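PDB 2GEY: AclR protein, which is a putative hydroxylase of the SnoaL family in the biosynthesis of aromatic polyketide antibiotics in Streptomyces galilaeus. Local coordinates for the interface of chains A and B. Coordinates in Å, arbitrary orientation; residue numbers count along the deposited sequence, not the author numbering. Chains: chain A/B, AclR protein.

Contact 1: the interface of chains A and B. Residues chain A 7, 68-70; chain B 69-71, 74.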
loop_
_atom_site.group_PDB
_atom_site.type_symbol
_atom_site.label_atom_id
_atom_site.label_comp_id
_atom_site.label_asym_id
_atom_site.label_seq_id
_atom_site.Cartn_x
_atom_site.Cartn_y
_atom_site.Cartn_z
ATOM N N LYS A 7 3.154 6.049 -19.997
ATOM C CA LYS A 7 2.301 4.913 -19.594
ATOM C C LYS A 7 2.598 3.679 -20.442
ATOM O O LYS A 7 2.788 2.577 -19.912
ATOM C CB LYS A 7 0.821 5.274 -19.660
ATOM C CG LYS A 7 0.418 6.235 -18.553
ATOM C CD LYS A 7 -1.097 6.397 -18.422
ATOM C CE LYS A 7 -1.710 7.194 -19.556
ATOM N NZ LYS A 7 -3.125 7.600 -19.213
ATOM N N ILE A 68 -3.515 2.614 -13.582
ATOM C CA ILE A 68 -2.335 3.329 -14.048
ATOM C C ILE A 68 -2.693 4.817 -14.123
ATOM O O ILE A 68 -3.818 5.179 -14.477
ATOM C CB ILE A 68 -1.781 2.743 -15.382
ATOM C CG1 ILE A 68 -0.501 3.462 -15.789
ATOM C CG2 ILE A 68 -2.820 2.782 -16.517
ATOM C CD1 ILE A 68 0.310 2.699 -16.826
ATOM N N MET A 69 -1.758 5.663 -13.713
ATOM C CA MET A 69 -1.989 7.088 -13.649
ATOM C C MET A 69 -0.709 7.775 -14.061
ATOM O O MET A 69 0.368 7.259 -13.801
ATOM C CB MET A 69 -2.348 7.470 -12.216
ATOM C CG MET A 69 -2.741 8.900 -12.014
ATOM S SD MET A 69 -3.152 9.228 -10.283
ATOM C CE MET A 69 -4.345 7.920 -9.984
ATOM N N ALA A 70 -0.834 8.925 -14.715
ATOM C CA ALA A 70 0.324 9.707 -15.127
ATOM C C ALA A 70 0.064 11.194 -14.935
ATOM O O ALA A 70 -1.050 11.675 -15.176
ATOM C CB ALA A 70 0.667 9.420 -16.564
ATOM N N MET B 69 -0.542 12.583 -7.197
ATOM C CA MET B 69 -0.702 12.501 -8.625
ATOM C C MET B 69 -2.183 12.527 -8.916
ATOM O O MET B 69 -2.981 12.023 -8.128
ATOM C CB MET B 69 -0.078 11.204 -9.150
ATOM C CG MET B 69 -0.040 11.106 -10.634
ATOM S SD MET B 69 0.726 9.571 -11.193
ATOM C CE MET B 69 2.340 9.729 -10.445
ATOM N N ALA B 70 -2.549 13.122 -10.043
ATOM C CA ALA B 70 -3.937 13.137 -10.467
ATOM C C ALA B 70 -4.044 12.963 -11.973
ATOM O O ALA B 70 -3.199 13.457 -12.723
ATOM C CB ALA B 70 -4.578 14.419 -10.049
ATOM N N GLU B 71 -5.077 12.240 -12.394
ATOM C CA GLU B 71 -5.413 12.072 -13.814
ATOM C C GLU B 71 -6.905 11.768 -13.883
ATOM O O GLU B 71 -7.438 11.077 -13.016
ATOM C CB GLU B 71 -4.611 10.944 -14.460
ATOM C CG GLU B 71 -4.724 10.907 -15.987
ATOM C CD GLU B 71 -3.810 9.891 -16.655
ATOM O OE1 GLU B 71 -3.404 8.930 -15.999
ATOM O OE2 GLU B 71 -3.489 10.059 -17.853
ATOM N N ARG B 74 -9.348 10.803 -10.806
ATOM C CA ARG B 74 -8.656 10.126 -9.726
ATOM C C ARG B 74 -7.473 10.915 -9.180
ATOM O O ARG B 74 -6.850 11.721 -9.880
ATOM C CB ARG B 74 -8.170 8.753 -10.188
ATOM C CG ARG B 74 -9.305 7.799 -10.496
ATOM C CD ARG B 74 -8.796 6.478 -11.031
ATOM N NE ARG B 74 -8.233 6.632 -12.373
ATOM C CZ ARG B 74 -6.988 6.320 -12.737
ATOM N NH1 ARG B 74 -6.610 6.509 -13.992
ATOM N NH2 ARG B 74 -6.115 5.814 -11.876
HETATM O O HOH W 1 -2.523 13.909 -15.357
HETATM O O HOH W 2 -4.815 6.565 -16.812
#

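Contact 2: the interface of chains A and B. Residues chain A 78, 103-104, 120; chain B 78, 103-104, 120.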
loop_
_atom_site.group_PDB
_atom_site.type_symbol
_atom_site.label_atom_id
_atom_site.label_comp_id
_atom_site.label_asym_id
_atom_site.label_seq_id
_atom_site.Cartn_x
_atom_site.Cartn_y
_atom_site.Cartn_z
ATOM N N ARG A 78 -0.818 0.595 -9.881
ATOM C CA ARG A 78 -1.267 -0.257 -8.793
ATOM C C ARG A 78 -1.404 -1.660 -9.380
ATOM O O ARG A 78 -2.174 -1.881 -10.323
ATOM C CB ARG A 78 -2.598 0.239 -8.224
ATOM C CG ARG A 78 -3.107 -0.609 -7.058
ATOM C CD ARG A 78 -4.195 0.092 -6.255
ATOM N NE ARG A 78 -5.275 0.594 -7.105
ATOM C CZ ARG A 78 -6.308 -0.128 -7.527
ATOM N NH1 ARG A 78 -6.445 -1.391 -7.190
ATOM N NH2 ARG A 78 -7.222 0.431 -8.292
ATOM N N LEU A 103 1.113 -4.081 -4.830
ATOM C CA LEU A 103 2.097 -3.014 -4.754
ATOM C C LEU A 103 1.689 -1.828 -5.604
ATOM O O LEU A 103 0.850 -1.956 -6.488
ATOM C CB LEU A 103 3.463 -3.540 -5.196
ATOM C CG LEU A 103 3.503 -4.173 -6.594
ATOM C CD1 LEU A 103 3.985 -3.180 -7.618
ATOM C CD2 LEU A 103 4.377 -5.413 -6.613
ATOM N N VAL A 104 2.296 -0.686 -5.315
ATOM C CA VAL A 104 2.225 0.469 -6.181
ATOM C C VAL A 104 3.662 0.808 -6.552
ATOM O O VAL A 104 4.539 0.901 -5.686
ATOM C CB VAL A 104 1.524 1.681 -5.525
ATOM C CG1 VAL A 104 1.638 2.922 -6.430
ATOM C CG2 VAL A 104 0.072 1.357 -5.246
ATOM N N VAL A 120 5.726 0.867 -2.979
ATOM C CA VAL A 120 5.058 0.568 -1.725
ATOM C C VAL A 120 4.488 -0.823 -1.914
ATOM O O VAL A 120 3.587 -1.031 -2.739
ATOM C CB VAL A 120 3.944 1.583 -1.400
ATOM C CG1 VAL A 120 3.174 1.154 -0.163
ATOM C CG2 VAL A 120 4.523 2.980 -1.224
ATOM N N ARG B 78 0.986 8.948 -2.112
ATOM C CA ARG B 78 1.944 8.068 -1.441
ATOM C C ARG B 78 2.287 8.743 -0.130
ATOM O O ARG B 78 2.798 9.869 -0.126
ATOM C CB ARG B 78 3.204 7.869 -2.289
ATOM C CG ARG B 78 4.268 6.979 -1.628
ATOM C CD ARG B 78 5.273 6.413 -2.636
ATOM N NE ARG B 78 5.885 7.478 -3.426
ATOM C CZ ARG B 78 6.941 8.199 -3.055
ATOM N NH1 ARG B 78 7.551 7.989 -1.897
ATOM N NH2 ARG B 78 7.398 9.145 -3.858
ATOM N N LEU B 103 1.882 3.828 2.763
ATOM C CA LEU B 103 0.732 3.431 1.967
ATOM C C LEU B 103 0.533 4.335 0.764
ATOM O O LEU B 103 1.091 5.440 0.691
ATOM C CB LEU B 103 -0.546 3.404 2.820
ATOM C CG LEU B 103 -1.165 4.724 3.295
ATOM C CD1 LEU B 103 -2.690 4.619 3.324
ATOM C CD2 LEU B 103 -0.638 5.142 4.669
ATOM N N VAL B 104 -0.262 3.840 -0.175
ATOM C CA VAL B 104 -0.747 4.643 -1.274
ATOM C C VAL B 104 -2.262 4.573 -1.203
ATOM O O VAL B 104 -2.828 3.486 -1.124
ATOM C CB VAL B 104 -0.286 4.123 -2.643
ATOM C CG1 VAL B 104 -0.948 4.947 -3.771
ATOM C CG2 VAL B 104 1.207 4.178 -2.744
ATOM N N VAL B 120 -3.220 0.526 -0.758
ATOM C CA VAL B 120 -2.179 -0.479 -0.720
ATOM C C VAL B 120 -1.312 -0.079 0.461
ATOM O O VAL B 120 -0.669 0.966 0.426
ATOM C CB VAL B 120 -1.341 -0.489 -2.018
ATOM C CG1 VAL B 120 -0.124 -1.371 -1.858
ATOM C CG2 VAL B 120 -2.208 -0.935 -3.201
#

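Contact 3: the interface of chains A and B. Residues chain A 69-70, 74-76, 106; chain B 67, 69, 76.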
loop_
_atom_site.group_PDB
_atom_site.type_symbol
_atom_site.label_atom_id
_atom_site.label_comp_id
_atom_site.label_asym_id
_atom_site.label_seq_id
_atom_site.Cartn_x
_atom_site.Cartn_y
_atom_site.Cartn_z
ATOM N N MET A 69 -1.758 5.663 -13.713
ATOM C CA MET A 69 -1.989 7.088 -13.649
ATOM C C MET A 69 -0.709 7.775 -14.061
ATOM O O MET A 69 0.368 7.259 -13.801
ATOM C CB MET A 69 -2.348 7.470 -12.216
ATOM C CG MET A 69 -2.741 8.900 -12.014
ATOM S SD MET A 69 -3.152 9.228 -10.283
ATOM C CE MET A 69 -4.345 7.920 -9.984
ATOM N N ALA A 70 -0.834 8.925 -14.715
ATOM C CA ALA A 70 0.324 9.707 -15.127
ATOM C C ALA A 70 0.064 11.194 -14.935
ATOM O O ALA A 70 -1.050 11.675 -15.176
ATOM C CB ALA A 70 0.667 9.420 -16.564
ATOM N N ARG A 74 5.863 11.650 -14.314
ATOM C CA ARG A 74 5.693 10.472 -13.487
ATOM C C ARG A 74 4.548 9.569 -13.945
ATOM O O ARG A 74 3.581 10.023 -14.563
ATOM C CB ARG A 74 5.454 10.894 -12.040
ATOM C CG ARG A 74 6.667 11.518 -11.379
ATOM C CD ARG A 74 6.386 11.910 -9.936
ATOM N NE ARG A 74 5.499 13.067 -9.856
ATOM C CZ ARG A 74 4.346 13.138 -9.178
ATOM N NH1 ARG A 74 3.879 12.122 -8.469
ATOM N NH2 ARG A 74 3.654 14.264 -9.210
ATOM N N VAL A 75 4.675 8.289 -13.607
ATOM C CA VAL A 75 3.628 7.297 -13.814
ATOM C C VAL A 75 3.550 6.447 -12.544
ATOM O O VAL A 75 4.590 6.145 -11.945
ATOM C CB VAL A 75 3.929 6.387 -15.022
ATOM C CG1 VAL A 75 2.777 5.391 -15.250
ATOM C CG2 VAL A 75 4.187 7.214 -16.280
ATOM N N ALA A 76 2.337 6.080 -12.136
ATOM C CA ALA A 76 2.125 5.176 -10.999
ATOM C C ALA A 76 1.197 4.033 -11.413
ATOM O O ALA A 76 0.179 4.259 -12.084
ATOM C CB ALA A 76 1.532 5.925 -9.816
ATOM N N GLU A 106 5.936 3.709 -8.576
ATOM C CA GLU A 106 5.925 5.055 -9.115
ATOM C C GLU A 106 7.256 5.270 -9.809
ATOM O O GLU A 106 8.305 4.951 -9.250
ATOM C CB GLU A 106 5.682 6.082 -8.007
ATOM C CG GLU A 106 5.544 7.517 -8.491
ATOM C CD GLU A 106 5.321 8.511 -7.368
ATOM O OE1 GLU A 106 5.046 8.096 -6.213
ATOM O OE2 GLU A 106 5.403 9.727 -7.647
ATOM N N SER B 67 4.236 11.973 -2.287
ATOM C CA SER B 67 3.899 12.302 -3.665
ATOM C C SER B 67 2.390 12.324 -3.840
ATOM O O SER B 67 1.656 11.645 -3.128
ATOM C CB SER B 67 4.555 11.322 -4.656
ATOM O OG SER B 67 3.838 10.099 -4.771
ATOM N N MET B 69 -0.542 12.583 -7.197
ATOM C CA MET B 69 -0.702 12.501 -8.625
ATOM C C MET B 69 -2.183 12.527 -8.916
ATOM O O MET B 69 -2.981 12.023 -8.128
ATOM C CB MET B 69 -0.078 11.204 -9.150
ATOM C CG MET B 69 -0.040 11.106 -10.634
ATOM S SD MET B 69 0.726 9.571 -11.193
ATOM C CE MET B 69 2.340 9.729 -10.445
ATOM N N ALA B 76 -3.999 10.002 -6.497
ATOM C CA ALA B 76 -3.257 9.017 -5.713
ATOM C C ALA B 76 -2.217 9.735 -4.863
ATOM O O ALA B 76 -1.549 10.667 -5.329
ATOM C CB ALA B 76 -2.593 7.990 -6.615
#

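Contact 1: the interface of chains A and B
B:Glu71 meets A:Lys7 by stretching out: its CG is anti to the backbone N (chi1 -169°) and the chain stays extended beyond it. A:Lys7 comes from the opposite direction, bent at chi3 (-72°), which turns its amine toward the carboxylate. This is an edge of the interface between two SnoaL-like subunits, where helix 3-18 and strand 62-71 of chain A receive the end of strand 62-71 and the start of strand 74-84 of chain B. The salt bridge runs from A:Lys7 NZ to B:Glu71 OE2 at 2.8 Å, on the syn side of that oxygen. The other carboxylate oxygen, OE1, accepts the backbone N of A:Ala70 at 2.9 Å. That donor sits above the carboxylate plane, 57° out of it. Water 2 links A:Lys7 NZ, B:Glu71 OE1 and A:Ile68 O. The protein donors at the two oxygens, with water 2 at OE1, should limit rotation of the group. B:Arg74 NH1 donates to A:Ile68 O at 3.1 Å. This oxygen lies in the guanidinium plane, at its edge; NH1 comes in tilted from the carbonyl plane. Water 1 bridges the carbonyl oxygens of A:Ala70 and B:Ala70. A:Met69 runs between B:Glu71 and B:Arg74, and B:Met69 packs antiparallel along its other side, with CG of A:Met69 3.6 Å from SD of B:Met69. A:Met69 CE lies 3.9 Å from B:Arg74 CB.

Contact 2: the interface of chains A and B
A:Val104 and B:Val104 reach toward each other tip to tip across the two-fold axis of the dimer. They sit on strand 98-110 of the SnoaL-like fold, where the sheets of the two subunits face each other. A:Val104 CB is 3.8 Å from B:Val104 CG2. A:Val120 and B:Val120, on strand 113-122, flank this pair, and the four valines form the tight apolar part of the contact. Each of them loses about 46 to 51 Å² of surface to the partner. CG2 of A:Val104 packs 3.8 Å from CG2 of B:Val120, and the two side chains cross obliquely. The valine torsions set which branch goes where. In A:Val120, CG1 is anti to the backbone N (chi1 174°) and turns to the backbone of chain B, at B:Val120 O and B:Leu103 CA. CG2, beside the backbone N, faces B:Val104 and B:Arg78.

The margin contributes much less surface. A:Arg78 and B:Arg78 bury about 10 Å² or less each. The aliphatic CG and CD of A:Arg78 touch B:Val120. CD of A:Arg78 lies 3.8 Å from CG2 of B:Val120, so the methylenes lie against one branch of the valine. A:Leu103 and B:Leu103 give up about 5 Å² each. The A:Leu103 contact with B:Val120 is through the backbone: A:Leu103 CA stands 4.0 Å from B:Val120 CG1.

Contact 3: the interface of chains A and B
B:Met69 extends over A:Arg74 and A:Ala76 and buries 94 Å² against chain A, far more than any other residue in this patch. Its chain turns at chi3 (-59°), which swings the terminal methyl CE onto the start of strand 74-84. CE lies 3.7 Å from A:Arg74 CB and 3.9 Å from A:Ala76 CB. The thioether side chain and the arginine lie alongside and point opposite ways, and CE also nears the guanidinium NH1 of A:Arg74. By the two-fold symmetry A:Met69 does the same in chain B, with its CE 3.8 Å from B:Ala76 CB. The alanine CB on each strand packs against the partner's methionine methyl.

B:Ser67 buries 27 Å² and supplies the polar end of the patch. With chi1 at 80°, its hydroxyl OG points to chain A and donates to A:Glu106 OE1 at 2.7 Å. It meets that oxygen on the syn side, 19° out of the carboxylate plane. The other oxygen, OE2, is held from within chain A. NH1 of A:Arg74 forms a salt bridge to it at 3.0 Å, with OE2 in plane at the guanidinium edge and NH1 approaching from above the carboxylate plane. A:Arg74 thus probably steadies the carboxylate that accepts the serine, and it also lies against the methionine. The patch joins strand 62-71 of one subunit to strands 74-84 and 98-110 of the other, and so would help hold the two subunits together if this dimer is the biological one.

Contacts 1 and 3 are neighbours, about 5 Å apart between their C-alpha centres. They share A:Met69, A:Ala70 and B:Met69, so the paired methionines serve both. Contact 2 lies about 13 Å from contact 1 and about 10 Å from contact 3. Strand 74-84 takes part in all three, strand 62-71 in contacts 1 and 3, and strand 98-110 in contacts 2 and 3. They run from a charged, watered rim at contact 1 to apolar valines at contact 2. Contacts 1 and 3 have twins with the chains exchanged; contact 2 straddles the axis. This fits a dimer, though the structure alone does not show one in solution.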